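Local coordinates for protein CT263 (Chlamydia trachomatis, PDB 4QAS) that probably acts as an MTAN-type nucleosidase of the futalosine pathway, cleaving a nucleoside intermediate on the route to menaquinone, at residues K8-F13 with S67-W72; A78-P83 with S165-R170; L88-I93 with P115-A120; E98-T103 with S124-Y129; L139-G144 with M160-S165. The protein carries 1 engineered substitution. One frame throughout, in Å; residues are numbered along the deposited sequence. Where two conformers were deposited one is given.

Interaction 1 of 5, residues K8-F13 with S67-W72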
# COMPACT_ATOMS: atom_id res chain seq x y z
N LYS A 8 7.59 -16.28 -5.03
CA LYS A 8 8.75 -15.42 -4.85
C LYS A 8 8.72 -14.31 -5.88
O LYS A 8 8.84 -14.58 -7.09
CB LYS A 8 10.04 -16.25 -4.97
CG LYS A 8 10.15 -17.40 -3.95
CD LYS A 8 11.47 -18.13 -4.14
CE LYS A 8 11.56 -19.40 -3.32
NZ LYS A 8 12.93 -20.00 -3.44
N LEU A 9 8.58 -13.08 -5.41
CA LEU A 9 8.37 -11.92 -6.26
C LEU A 9 9.54 -10.97 -6.06
O LEU A 9 9.82 -10.58 -4.92
CB LEU A 9 7.06 -11.26 -5.86
CG LEU A 9 6.67 -10.00 -6.61
CD1 LEU A 9 6.78 -10.12 -8.12
CD2 LEU A 9 5.24 -9.59 -6.22
N LEU A 10 10.21 -10.63 -7.15
CA LEU A 10 11.32 -9.67 -7.13
C LEU A 10 10.80 -8.36 -7.72
O LEU A 10 10.33 -8.33 -8.86
CB LEU A 10 12.48 -10.18 -7.97
CG LEU A 10 13.68 -9.23 -8.08
CD1 LEU A 10 14.29 -8.94 -6.70
CD2 LEU A 10 14.72 -9.79 -9.01
N LEU A 11 10.92 -7.28 -6.95
CA LEU A 11 10.67 -5.94 -7.44
C LEU A 11 11.99 -5.25 -7.73
O LEU A 11 12.91 -5.28 -6.90
CB LEU A 11 9.95 -5.12 -6.38
CG LEU A 11 8.67 -5.73 -5.84
CD1 LEU A 11 8.01 -4.78 -4.82
CD2 LEU A 11 7.65 -6.10 -6.88
N ILE A 12 12.10 -4.66 -8.92
CA ILE A 12 13.31 -4.00 -9.37
C ILE A 12 12.98 -2.55 -9.66
O ILE A 12 12.11 -2.25 -10.49
CB ILE A 12 13.91 -4.67 -10.62
CG1 ILE A 12 14.18 -6.15 -10.35
CG2 ILE A 12 15.19 -3.98 -11.01
CD1 ILE A 12 14.46 -6.94 -11.58
N PHE A 13 13.68 -1.66 -8.98
CA PHE A 13 13.59 -0.23 -9.20
C PHE A 13 14.93 0.28 -9.70
O PHE A 13 15.98 -0.26 -9.37
CB PHE A 13 13.27 0.49 -7.90
CG PHE A 13 11.93 0.14 -7.33
CD1 PHE A 13 10.79 0.84 -7.72
CD2 PHE A 13 11.79 -0.88 -6.39
CE1 PHE A 13 9.56 0.54 -7.19
CE2 PHE A 13 10.55 -1.19 -5.87
CZ PHE A 13 9.46 -0.49 -6.27
N SER A 67 18.37 -15.67 -9.65
CA SER A 67 17.67 -16.90 -9.97
C SER A 67 16.60 -17.18 -8.91
O SER A 67 16.62 -16.65 -7.80
CB SER A 67 18.66 -18.07 -10.01
OG SER A 67 19.30 -18.19 -8.75
N GLY A 68 15.62 -17.99 -9.31
CA GLY A 68 14.70 -18.61 -8.37
C GLY A 68 13.38 -17.90 -8.17
O GLY A 68 12.52 -18.45 -7.47
N TYR A 69 13.21 -16.70 -8.69
CA TYR A 69 11.94 -16.02 -8.50
C TYR A 69 10.88 -16.58 -9.46
O TYR A 69 11.19 -17.20 -10.46
CB TYR A 69 12.11 -14.51 -8.69
CG TYR A 69 12.97 -13.89 -7.61
CD1 TYR A 69 12.44 -13.58 -6.36
CD2 TYR A 69 14.32 -13.64 -7.82
CE1 TYR A 69 13.23 -13.02 -5.37
CE2 TYR A 69 15.11 -13.08 -6.83
CZ TYR A 69 14.57 -12.79 -5.61
OH TYR A 69 15.34 -12.24 -4.61
N ASP A 70 9.62 -16.32 -9.13
CA ASP A 70 8.49 -16.69 -9.98
C ASP A 70 8.01 -15.56 -10.87
O ASP A 70 7.35 -15.83 -11.87
CB ASP A 70 7.34 -17.13 -9.09
CG ASP A 70 7.70 -18.37 -8.30
OD1 ASP A 70 7.92 -19.41 -8.92
OD2 ASP A 70 7.80 -18.31 -7.06
N LEU A 71 8.35 -14.33 -10.54
CA LEU A 71 7.96 -13.17 -11.31
C LEU A 71 8.91 -12.05 -10.93
O LEU A 71 9.25 -11.92 -9.74
CB LEU A 71 6.52 -12.74 -10.98
CG LEU A 71 5.98 -11.50 -11.69
CD1 LEU A 71 5.94 -11.64 -13.21
CD2 LEU A 71 4.59 -11.19 -11.18
N TRP A 72 9.32 -11.27 -11.91
CA TRP A 72 9.95 -9.97 -11.68
C TRP A 72 8.97 -8.87 -12.08
O TRP A 72 8.31 -8.97 -13.12
CB TRP A 72 11.19 -9.79 -12.55
CG TRP A 72 12.37 -10.69 -12.33
CD1 TRP A 72 12.44 -11.80 -11.55
CD2 TRP A 72 13.65 -10.54 -12.93
NE1 TRP A 72 13.70 -12.34 -11.62
CE2 TRP A 72 14.46 -11.58 -12.47
CE3 TRP A 72 14.19 -9.59 -13.81
CZ2 TRP A 72 15.79 -11.73 -12.87
CZ3 TRP A 72 15.50 -9.73 -14.21
CH2 TRP A 72 16.29 -10.79 -13.74
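The phenol ring of Tyr-69 has Leu-10 CB over the centre of one face, 3.7 Å from the ring centroid, while the carbonyl of Lys-8 lies at the ring's edge. Trp-72 takes the tip of the same leucine: Leu-10 CD2 sits over one face of the indole, 3.8 Å from the centroid of its five-membered ring. One side chain can serve both rings because Leu-10 CG stands anti to the backbone N (chi1 177°), which lays the side chain alongside that of Trp-72. Ile-12 CD1 comes obliquely onto Trp-72 CE3 at 3.5 Å, and helix 144-153 packs on the same indole. On the reverse side of this parallel strand pair, Leu-9 CD1 rests 3.9 Å from Leu-71 CB. A nearly straight bond joins Leu-10 N to Leu-71 O (3.0 Å, 175°). Lys-8 O accepts from Asp-70 N at 2.8 Å and, weakly, from Leu-71 N. Asp-70 OD2 uses its anti lone pair to receive Lys-8 N at 2.9 Å. Tyr-69 OH bonds Asp-46. Asp-70 thus binds a peptide N-H instead of the lysine ammonium, at the point where strand 71-80 starts beside strand 7-13, while CH-pi packing fills the buried side.

Interaction 2 of 5, residues A78-P83 with S165-R170; sequences AGAANP and SNYTTR. Engineered in segment 165-170: Asn-166 (natural residue Asp).
Backbone hydrogen bonds come first in this parallel pairing of strands 71-80 and 158-167. The straightest runs from Ala-80 N to Asn-166 O, 2.7 Å at 170° and nearly along the C=O axis. Before it, Ser-165 N donates to Ala-78 O at 2.9 Å; after it, Thr-168 N reaches Ala-80 O at 3.2 Å, and in both the donor stands above the carbonyl plane.

Two side-chain hydrogen bonds lie within 165-170. Ser-165 OG donates in the carbonyl plane to OD1 of the engineered Asn-166 (2.8 Å), and also bonds Ala-78 O weakly. Asn-166 ND2 turns to Tyr-167 O (2.9 Å), so both ends of this amide are held. The natural residue is an aspartate, and its position is consistent with the catalytic acid of MTAN relatives.

Apolar contacts are few. Ala-80 CB lies 3.7 Å from Tyr-167 CD1. Gly-79, lacking a side chain, lets the Thr-168 methyl settle close to its carbonyl carbon. Thr-168 centres an inverse gamma turn, its OG1 bonded to Gly-132 O.

Around this strand-end pair, Tyr-167 OH is held by Ile-85 O, helix 173-178 packs on Ser-165 and Asn-166, and strand 139-141 pairs with the other edge of strand 71-80.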
# COMPACT_ATOMS: atom_id res chain seq x y z
N ALA A 78 8.76 6.99 -16.01
CA ALA A 78 9.05 7.08 -17.43
C ALA A 78 8.60 8.44 -17.96
O ALA A 78 7.50 8.90 -17.65
CB ALA A 78 8.37 5.96 -18.24
N GLY A 79 9.45 9.02 -18.79
CA GLY A 79 9.06 10.22 -19.51
C GLY A 79 7.97 9.94 -20.52
O GLY A 79 7.90 8.85 -21.10
N ALA A 80 7.12 10.93 -20.78
CA ALA A 80 6.10 10.86 -21.82
C ALA A 80 6.56 11.67 -23.02
O ALA A 80 6.76 12.89 -22.91
CB ALA A 80 4.79 11.40 -21.29
N ALA A 81 6.69 11.00 -24.16
CA ALA A 81 7.14 11.63 -25.39
C ALA A 81 6.00 11.92 -26.35
O ALA A 81 6.24 12.35 -27.49
CB ALA A 81 8.20 10.73 -26.06
N ASN A 82 4.76 11.68 -25.93
CA ASN A 82 3.57 12.00 -26.70
C ASN A 82 2.70 12.83 -25.77
O ASN A 82 2.43 12.40 -24.64
CB ASN A 82 2.83 10.72 -27.12
CG ASN A 82 1.68 11.00 -28.05
OD1 ASN A 82 0.89 11.92 -27.83
ND2 ASN A 82 1.58 10.23 -29.12
N PRO A 83 2.24 14.02 -26.20
CA PRO A 83 1.40 14.84 -25.32
C PRO A 83 0.08 14.21 -24.94
O PRO A 83 -0.55 14.70 -23.99
CB PRO A 83 1.19 16.11 -26.15
CG PRO A 83 1.28 15.64 -27.59
CD PRO A 83 2.39 14.62 -27.55
N SER A 165 6.22 10.51 -15.64
CA SER A 165 6.87 11.36 -14.67
C SER A 165 7.14 12.78 -15.14
O SER A 165 7.40 13.64 -14.30
CB SER A 165 8.19 10.72 -14.22
OG SER A 165 9.06 10.48 -15.30
N ASN A 166 7.09 13.03 -16.44
CA ASN A 166 7.47 14.30 -17.02
C ASN A 166 7.34 14.17 -18.52
O ASN A 166 7.35 13.06 -19.06
CB ASN A 166 8.91 14.66 -16.69
CG ASN A 166 9.92 13.67 -17.27
OD1 ASN A 166 10.13 12.59 -16.71
ND2 ASN A 166 10.56 14.03 -18.38
N TYR A 167 7.17 15.31 -19.19
CA TYR A 167 7.29 15.36 -20.64
C TYR A 167 8.77 15.48 -21.01
O TYR A 167 9.58 16.05 -20.27
CB TYR A 167 6.45 16.50 -21.25
CG TYR A 167 4.99 16.19 -21.04
CD1 TYR A 167 4.42 15.08 -21.67
CD2 TYR A 167 4.19 16.95 -20.20
CE1 TYR A 167 3.11 14.73 -21.46
CE2 TYR A 167 2.87 16.60 -19.97
CZ TYR A 167 2.34 15.48 -20.60
OH TYR A 167 1.03 15.14 -20.33
N THR A 168 9.12 14.93 -22.16
CA THR A 168 10.51 14.74 -22.54
C THR A 168 11.10 15.99 -23.19
O THR A 168 11.57 15.96 -24.32
CB THR A 168 10.63 13.51 -23.43
OG1 THR A 168 9.70 13.60 -24.52
CG2 THR A 168 10.37 12.21 -22.66
N THR A 169 11.08 17.11 -22.45
CA THR A 169 11.65 18.38 -22.89
C THR A 169 12.52 18.95 -21.79
O THR A 169 12.50 18.49 -20.64
CB THR A 169 10.54 19.38 -23.19
OG1 THR A 169 9.89 19.73 -21.97
CG2 THR A 169 9.51 18.82 -24.17
N ARG A 170 13.29 20.00 -22.12
CA ARG A 170 14.08 20.68 -21.11
C ARG A 170 13.19 21.24 -20.00
O ARG A 170 13.41 20.97 -18.81
CB ARG A 170 14.92 21.79 -21.75

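Interaction 3 of 5, residues L88-I93 with P115-A120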
# COMPACT_ATOMS: atom_id res chain seq x y z
N LEU A 88 1.56 11.52 -14.18
CA LEU A 88 1.10 10.89 -12.93
C LEU A 88 0.12 9.75 -13.19
O LEU A 88 -0.72 9.44 -12.35
CB LEU A 88 0.51 11.90 -11.94
CG LEU A 88 1.61 12.73 -11.29
CD1 LEU A 88 1.02 13.98 -10.68
CD2 LEU A 88 2.32 11.93 -10.23
N LYS A 89 0.23 9.11 -14.34
CA LYS A 89 -0.62 7.99 -14.71
C LYS A 89 0.21 6.72 -14.80
O LYS A 89 1.30 6.71 -15.38
CB LYS A 89 -1.31 8.25 -16.05
CG LYS A 89 -2.28 7.17 -16.46
CD LYS A 89 -3.16 7.60 -17.59
CE LYS A 89 -4.02 6.47 -18.06
NZ LYS A 89 -5.02 6.06 -17.04
N THR A 90 -0.30 5.64 -14.23
CA THR A 90 0.40 4.38 -14.16
C THR A 90 -0.04 3.48 -15.31
O THR A 90 -1.24 3.29 -15.52
CB THR A 90 0.08 3.72 -12.82
OG1 THR A 90 0.28 4.70 -11.79
CG2 THR A 90 0.94 2.50 -12.62
N TYR A 91 0.93 2.94 -16.03
CA TYR A 91 0.69 2.03 -17.14
C TYR A 91 1.41 0.72 -16.87
O TYR A 91 2.38 0.66 -16.13
CB TYR A 91 1.26 2.62 -18.43
CG TYR A 91 0.58 3.85 -18.91
CD1 TYR A 91 0.97 5.11 -18.50
CD2 TYR A 91 -0.47 3.77 -19.83
CE1 TYR A 91 0.36 6.24 -18.97
CE2 TYR A 91 -1.09 4.90 -20.31
CZ TYR A 91 -0.68 6.15 -19.87
OH TYR A 91 -1.26 7.32 -20.32
N THR A 92 0.90 -0.31 -17.53
CA THR A 92 1.65 -1.54 -17.70
C THR A 92 2.16 -1.62 -19.13
O THR A 92 1.53 -1.11 -20.05
CB THR A 92 0.81 -2.78 -17.31
OG1 THR A 92 1.69 -3.92 -17.29
CG2 THR A 92 -0.37 -3.00 -18.21
N ILE A 93 3.30 -2.24 -19.31
CA ILE A 93 4.01 -2.25 -20.60
C ILE A 93 3.73 -3.53 -21.36
O ILE A 93 3.77 -4.64 -20.80
CB ILE A 93 5.50 -2.04 -20.35
CG1 ILE A 93 5.73 -0.76 -19.55
CG2 ILE A 93 6.27 -2.07 -21.65
CD1 ILE A 93 5.11 0.51 -20.18
N PRO A 115 -2.73 -7.11 -14.95
CA PRO A 115 -4.17 -6.88 -15.07
C PRO A 115 -4.59 -5.51 -14.55
O PRO A 115 -4.02 -4.99 -13.58
CB PRO A 115 -4.78 -7.98 -14.20
CG PRO A 115 -3.73 -9.02 -14.07
CD PRO A 115 -2.42 -8.32 -14.17
N ARG A 116 -5.60 -4.94 -15.20
CA ARG A 116 -6.31 -3.74 -14.77
C ARG A 116 -5.49 -2.45 -14.87
O ARG A 116 -5.96 -1.40 -14.42
CB ARG A 116 -6.92 -3.88 -13.38
CG ARG A 116 -8.08 -4.86 -13.42
CD ARG A 116 -8.71 -5.07 -12.08
NE ARG A 116 -7.77 -5.67 -11.13
CZ ARG A 116 -7.57 -6.97 -10.97
NH1 ARG A 116 -8.24 -7.86 -11.71
NH2 ARG A 116 -6.70 -7.40 -10.08
N LEU A 117 -4.34 -2.50 -15.45
CA LEU A 117 -3.59 -1.30 -15.78
C LEU A 117 -3.69 -1.03 -17.28
O LEU A 117 -3.75 -1.98 -18.08
CB LEU A 117 -2.11 -1.40 -15.39
CG LEU A 117 -1.84 -1.31 -13.88
CD1 LEU A 117 -0.36 -1.59 -13.60
CD2 LEU A 117 -2.21 0.04 -13.30
N PRO A 118 -3.74 0.24 -17.67
CA PRO A 118 -3.78 0.56 -19.10
C PRO A 118 -2.45 0.26 -19.76
O PRO A 118 -1.39 0.34 -19.16
CB PRO A 118 -4.08 2.06 -19.12
CG PRO A 118 -3.56 2.55 -17.82
CD PRO A 118 -3.72 1.45 -16.83
N LEU A 119 -2.54 -0.07 -21.05
CA LEU A 119 -1.40 -0.57 -21.80
C LEU A 119 -0.60 0.58 -22.41
O LEU A 119 -1.17 1.56 -22.91
CB LEU A 119 -1.89 -1.51 -22.90
CG LEU A 119 -2.81 -2.65 -22.47
CD1 LEU A 119 -3.24 -3.48 -23.66
CD2 LEU A 119 -2.12 -3.51 -21.44
N ALA A 120 0.72 0.40 -22.47
CA ALA A 120 1.59 1.34 -23.16
C ALA A 120 2.83 0.62 -23.66
O ALA A 120 3.21 -0.44 -23.15
CB ALA A 120 2.03 2.50 -22.26
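Strands 90-99 and 119-124 meet here as a parallel pair in the mixed, curled sheet of an MTAN-like alpha/beta fold. The approach is splayed, with end-to-end directions 70° apart, so side chains meet backbone at 117-118, ahead of the bridges at Thr-92 and Ile-93.

The first bump is the ring of Pro-118. Its CG presses to 3.3 Å from Thr-90 O and is met tip to tip by the Lys-89 ammonium. Leu-117 fills the hollow beside the strand: its CB lies 3.7 Å from Thr-92 CG2, while its CD2 reaches the methyl of Thr-90 in the conformer given. That Thr-92 methyl occupies the crowded position between backbone N and carbonyl carbon, which wedges it between Leu-117 CB and Leu-119 CD2 and leaves OG1 pointing to Ile-114 N and Met-160 O.

On the other face, the small bump is Ala-120 CB, 3.7 Å from Tyr-91 CD2. Leu-139 of strand 139-141 packs on both these residues.

Two bonds fix the register at Thr-92: its N donates to Pro-118 O at 2.9 Å, and Ala-120 N donates to Thr-92 O at 3.0 Å, both nearly along the C=O axis.

Interaction 4 of 5, residues E98-T103 with S124-Y129; sequences ELTPTT and SVRSPY
Arg-126 reaches from the loop after strand 119-124 toward the residues that follow strand 90-99, and its side chain traces the contact. From CB, with CG anti to the carbonyl carbon, the chain brings CG to 4.1 Å from Glu-98 OE2. Beyond CD it bends (chi3 -86°), and NE donates its N-H to water 1 at 2.9 Å. Water 1 in turn donates to Glu-98 OE2 over 3.3 Å and also bonds Thr-100 OG1. The carboxylate and NE, 5.0 Å apart from Glu-98 OE2 to Arg-126 NE, are therefore coupled through solvent. At the tip, NH2 lies 3.9 Å from Thr-100 CG2, which approaches the guanidinium edge, and close to Pro-101 CD. It also bonds water 3 weakly, and that water accepts from Thr-102 N.

Behind the arginine the strands still touch in parallel. Leu-99 N donates to Ser-124 O at 3.2 Å and 164°, and water 2 carries the pairing one step on, from Arg-126 N to Leu-99 O. Leu-99 CD2 abuts Tyr-129 OH at 3.4 Å, crossing it at about a right angle.

Strands 90-99 and 119-124 thus part by exchanging direct bonds for bridging waters; the opposite charges probably attract each other, though softened by the water between them.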
# COMPACT_ATOMS: atom_id res chain seq x y z
N GLU A 98 14.83 -1.31 -26.76
CA GLU A 98 16.06 -0.53 -26.57
C GLU A 98 16.36 0.15 -27.89
O GLU A 98 16.32 -0.49 -28.96
CB GLU A 98 17.23 -1.42 -26.17
CG GLU A 98 18.54 -0.66 -25.89
CD GLU A 98 18.55 0.08 -24.55
OE1 GLU A 98 18.00 -0.46 -23.57
OE2 GLU A 98 19.12 1.19 -24.46
N LEU A 99 16.69 1.42 -27.83
CA LEU A 99 17.03 2.17 -29.02
C LEU A 99 18.41 2.77 -28.83
O LEU A 99 18.69 3.40 -27.79
CB LEU A 99 16.01 3.27 -29.26
CG LEU A 99 16.29 4.24 -30.39
CD1 LEU A 99 16.29 3.55 -31.73
CD2 LEU A 99 15.23 5.35 -30.39
N THR A 100 19.27 2.61 -29.85
CA THR A 100 20.60 3.22 -29.94
C THR A 100 20.54 4.38 -30.92
O THR A 100 20.52 4.16 -32.14
CB THR A 100 21.64 2.18 -30.40
OG1 THR A 100 21.69 1.14 -29.42
CG2 THR A 100 23.02 2.82 -30.55
N PRO A 101 20.51 5.64 -30.46
CA PRO A 101 20.26 6.74 -31.40
C PRO A 101 21.33 6.91 -32.46
O PRO A 101 21.03 7.37 -33.57
CB PRO A 101 20.16 7.96 -30.47
CG PRO A 101 19.70 7.40 -29.16
CD PRO A 101 20.41 6.08 -29.06
N THR A 102 22.60 6.61 -32.16
CA THR A 102 23.64 6.86 -33.14
C THR A 102 23.58 5.93 -34.34
O THR A 102 24.18 6.25 -35.38
CB THR A 102 25.04 6.78 -32.52
OG1 THR A 102 25.21 5.52 -31.84
CG2 THR A 102 25.31 7.93 -31.55
N THR A 103 22.94 4.78 -34.22
CA THR A 103 22.81 3.84 -35.32
C THR A 103 21.37 3.60 -35.74
O THR A 103 21.15 3.02 -36.80
CB THR A 103 23.40 2.48 -34.93
OG1 THR A 103 22.70 2.00 -33.79
CG2 THR A 103 24.89 2.62 -34.64
N SER A 124 13.57 2.27 -24.08
CA SER A 124 14.65 2.49 -23.13
C SER A 124 15.83 3.08 -23.87
O SER A 124 16.22 2.57 -24.92
CB SER A 124 15.11 1.17 -22.49
OG SER A 124 14.07 0.57 -21.75
N VAL A 125 16.37 4.16 -23.33
CA VAL A 125 17.56 4.77 -23.91
C VAL A 125 18.52 5.15 -22.79
O VAL A 125 18.09 5.48 -21.68
CB VAL A 125 17.20 6.00 -24.76
CG1 VAL A 125 16.47 5.57 -26.04
CG2 VAL A 125 16.40 6.96 -23.96
N ARG A 126 19.81 5.12 -23.11
CA ARG A 126 20.83 5.33 -22.09
C ARG A 126 20.79 6.76 -21.56
O ARG A 126 20.84 6.98 -20.35
CB ARG A 126 22.20 4.97 -22.66
CG ARG A 126 22.27 3.51 -23.15
CD ARG A 126 23.53 3.18 -23.93
NE ARG A 126 23.41 3.51 -25.35
CZ ARG A 126 23.95 4.58 -25.94
NH1 ARG A 126 24.67 5.45 -25.26
NH2 ARG A 126 23.76 4.76 -27.24
N SER A 127 20.67 7.70 -22.43
CA SER A 127 20.58 9.11 -22.07
C SER A 127 19.12 9.54 -22.03
O SER A 127 18.35 9.19 -22.93
CB SER A 127 21.32 9.96 -23.10
OG SER A 127 22.69 9.60 -23.15
N PRO A 128 18.69 10.30 -21.02
CA PRO A 128 17.28 10.68 -20.97
C PRO A 128 16.92 11.59 -22.13
O PRO A 128 17.70 12.46 -22.53
CB PRO A 128 17.15 11.42 -19.63
CG PRO A 128 18.43 11.16 -18.90
CD PRO A 128 19.46 10.93 -19.94
N TYR A 129 15.74 11.34 -22.69
CA TYR A 129 15.22 12.13 -23.79
C TYR A 129 14.78 13.49 -23.26
O TYR A 129 13.86 13.58 -22.44
CB TYR A 129 14.03 11.42 -24.43
CG TYR A 129 14.35 10.66 -25.68
CD1 TYR A 129 14.52 11.31 -26.89
CD2 TYR A 129 14.47 9.28 -25.67
CE1 TYR A 129 14.81 10.62 -28.04
CE2 TYR A 129 14.75 8.58 -26.82
CZ TYR A 129 14.93 9.25 -28.00
OH TYR A 129 15.21 8.54 -29.14
O HOH W 1 21.54 1.68 -26.62
O HOH W 2 20.38 4.50 -26.01
O HOH W 3 23.86 5.95 -29.46

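Interaction 5 of 5, residues L139-G144 with M160-S165; sequences LVDMEG and MIKVSS
A buried salt bridge links the end of strand 139-141, just before helix 144-153, to the middle of strand 158-167. The two strands cross at 100°, with axes 8.3 Å apart at their closest, so the contact is made by side chains rather than by strand pairing, apart from the backbone of Gly-144.

Lys-162 starts out beside Leu-139, whose CD1 lies 4.0 Å from Lys-162 CB. It turns at chi2 (-77°) and then runs out to NZ, which meets Asp-141 OD2 at 2.7 Å on the anti lone pair, the two side chains crossing at about a right angle. Asp-141 CG holds the crowded position between backbone N and carbonyl carbon, and from there OD2 also accepts a weak capping bond from Gly-144 N at 2.9 Å. Its OD1 is bonded by Ser-124 OG, and the ammonium has a second partner in Asn-74 OD1. The ammonium and nearby helix start would probably favour an ionised carboxylate.

Next to this pair Met-160 CE presses tightly on Gly-144 O, 3.0 Å away in the conformer given.

Asp-141 opens an Asp-Met-Glu-Gly turn into helix 144-153, consistent with the Met-Glu loop that probably holds the substrate ribose, as in related MTAN-type nucleosidases.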
# COMPACT_ATOMS: atom_id res chain seq x y z
N LEU A 139 6.10 6.01 -23.78
CA LEU A 139 6.88 6.17 -22.57
C LEU A 139 8.36 5.87 -22.82
O LEU A 139 8.69 5.00 -23.64
CB LEU A 139 6.34 5.24 -21.47
CG LEU A 139 4.90 5.52 -21.06
CD1 LEU A 139 4.45 4.45 -20.06
CD2 LEU A 139 4.82 6.91 -20.43
N VAL A 140 9.22 6.56 -22.11
CA VAL A 140 10.66 6.45 -22.31
C VAL A 140 11.34 6.36 -20.95
O VAL A 140 11.12 7.22 -20.09
CB VAL A 140 11.23 7.65 -23.08
CG1 VAL A 140 12.74 7.46 -23.27
CG2 VAL A 140 10.51 7.83 -24.40
N ASP A 141 12.17 5.35 -20.75
CA ASP A 141 12.89 5.18 -19.50
C ASP A 141 14.34 4.88 -19.85
O ASP A 141 14.79 5.05 -20.99
CB ASP A 141 12.27 4.11 -18.59
CG ASP A 141 12.58 2.68 -19.05
OD1 ASP A 141 12.98 2.48 -20.22
OD2 ASP A 141 12.42 1.73 -18.22
N MET A 142 15.09 4.37 -18.88
CA MET A 142 16.46 3.94 -19.10
C MET A 142 16.67 2.44 -18.95
O MET A 142 17.40 1.85 -19.75
CB MET A 142 17.40 4.68 -18.14
CG MET A 142 17.43 6.19 -18.38
SD MET A 142 18.42 7.13 -17.20
CE MET A 142 19.95 6.19 -17.23
N GLU A 143 16.07 1.80 -17.94
CA GLU A 143 16.47 0.46 -17.54
C GLU A 143 15.53 -0.66 -17.97
O GLU A 143 15.89 -1.83 -17.81
CB GLU A 143 16.63 0.39 -16.01
CG GLU A 143 17.69 1.31 -15.45
CD GLU A 143 19.09 0.98 -15.93
OE1 GLU A 143 19.30 -0.13 -16.46
OE2 GLU A 143 19.98 1.85 -15.80
N GLY A 144 14.36 -0.36 -18.51
CA GLY A 144 13.37 -1.40 -18.74
C GLY A 144 13.83 -2.50 -19.67
O GLY A 144 13.66 -3.69 -19.37
N MET A 160 6.10 -4.91 -16.09
CA MET A 160 6.55 -3.55 -15.87
C MET A 160 5.39 -2.65 -15.55
O MET A 160 4.35 -2.73 -16.17
CB MET A 160 7.17 -3.00 -17.13
CG MET A 160 8.58 -3.34 -17.29
SD MET A 160 9.24 -2.67 -18.77
CE MET A 160 10.67 -3.71 -18.99
N ILE A 161 5.61 -1.81 -14.56
CA ILE A 161 4.73 -0.71 -14.18
C ILE A 161 5.54 0.56 -14.40
O ILE A 161 6.62 0.70 -13.83
CB ILE A 161 4.33 -0.79 -12.71
CG1 ILE A 161 3.59 -2.10 -12.42
CG2 ILE A 161 3.45 0.39 -12.34
CD1 ILE A 161 3.43 -2.42 -10.93
N LYS A 162 5.01 1.47 -15.20
CA LYS A 162 5.68 2.74 -15.44
C LYS A 162 4.69 3.86 -15.21
O LYS A 162 3.60 3.85 -15.78
CB LYS A 162 6.27 2.81 -16.85
CG LYS A 162 7.34 1.74 -17.09
CD LYS A 162 8.69 2.06 -16.46
CE LYS A 162 9.56 0.80 -16.29
NZ LYS A 162 10.97 1.10 -15.98
N VAL A 163 5.10 4.84 -14.40
CA VAL A 163 4.28 6.02 -14.15
C VAL A 163 4.87 7.19 -14.92
O VAL A 163 6.08 7.40 -14.90
CB VAL A 163 4.16 6.33 -12.64
CG1 VAL A 163 5.47 6.63 -12.01
CG2 VAL A 163 3.18 7.48 -12.42
N SER A 164 4.02 7.89 -15.66
CA SER A 164 4.48 9.04 -16.45
C SER A 164 4.94 10.17 -15.54
O SER A 164 4.16 10.69 -14.72
CB SER A 164 3.36 9.48 -17.38
OG SER A 164 2.17 9.61 -16.67
N SER A 165 6.22 10.51 -15.64
CA SER A 165 6.87 11.36 -14.67
C SER A 165 7.14 12.78 -15.14
O SER A 165 7.40 13.64 -14.30
CB SER A 165 8.19 10.72 -14.22
OG SER A 165 9.06 10.48 -15.30

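All five contacts belong to one curled mixed sheet. Interactions 1 to 4 are parallel strand pairings. Interaction 5 is instead a crossing of two strands near the chain's centre, where a salt bridge is buried. Strand 71-80 carries interaction 1 near its start and interaction 2 at its end, on opposite sides of that centre. Strand 90-99 likewise serves interactions 3 and 4. Interactions 2 and 5 share Ser-165 on strand 158-167. Chemistry follows place: aromatic packing in the partly buried interaction 1, a backbone ladder in the buried interaction 2, beside an engineered asparagine, interlocking shapes in interaction 3, and waters with more exposed charges in interaction 4, which reaches interaction 5 through Ser-124 and Asp-141.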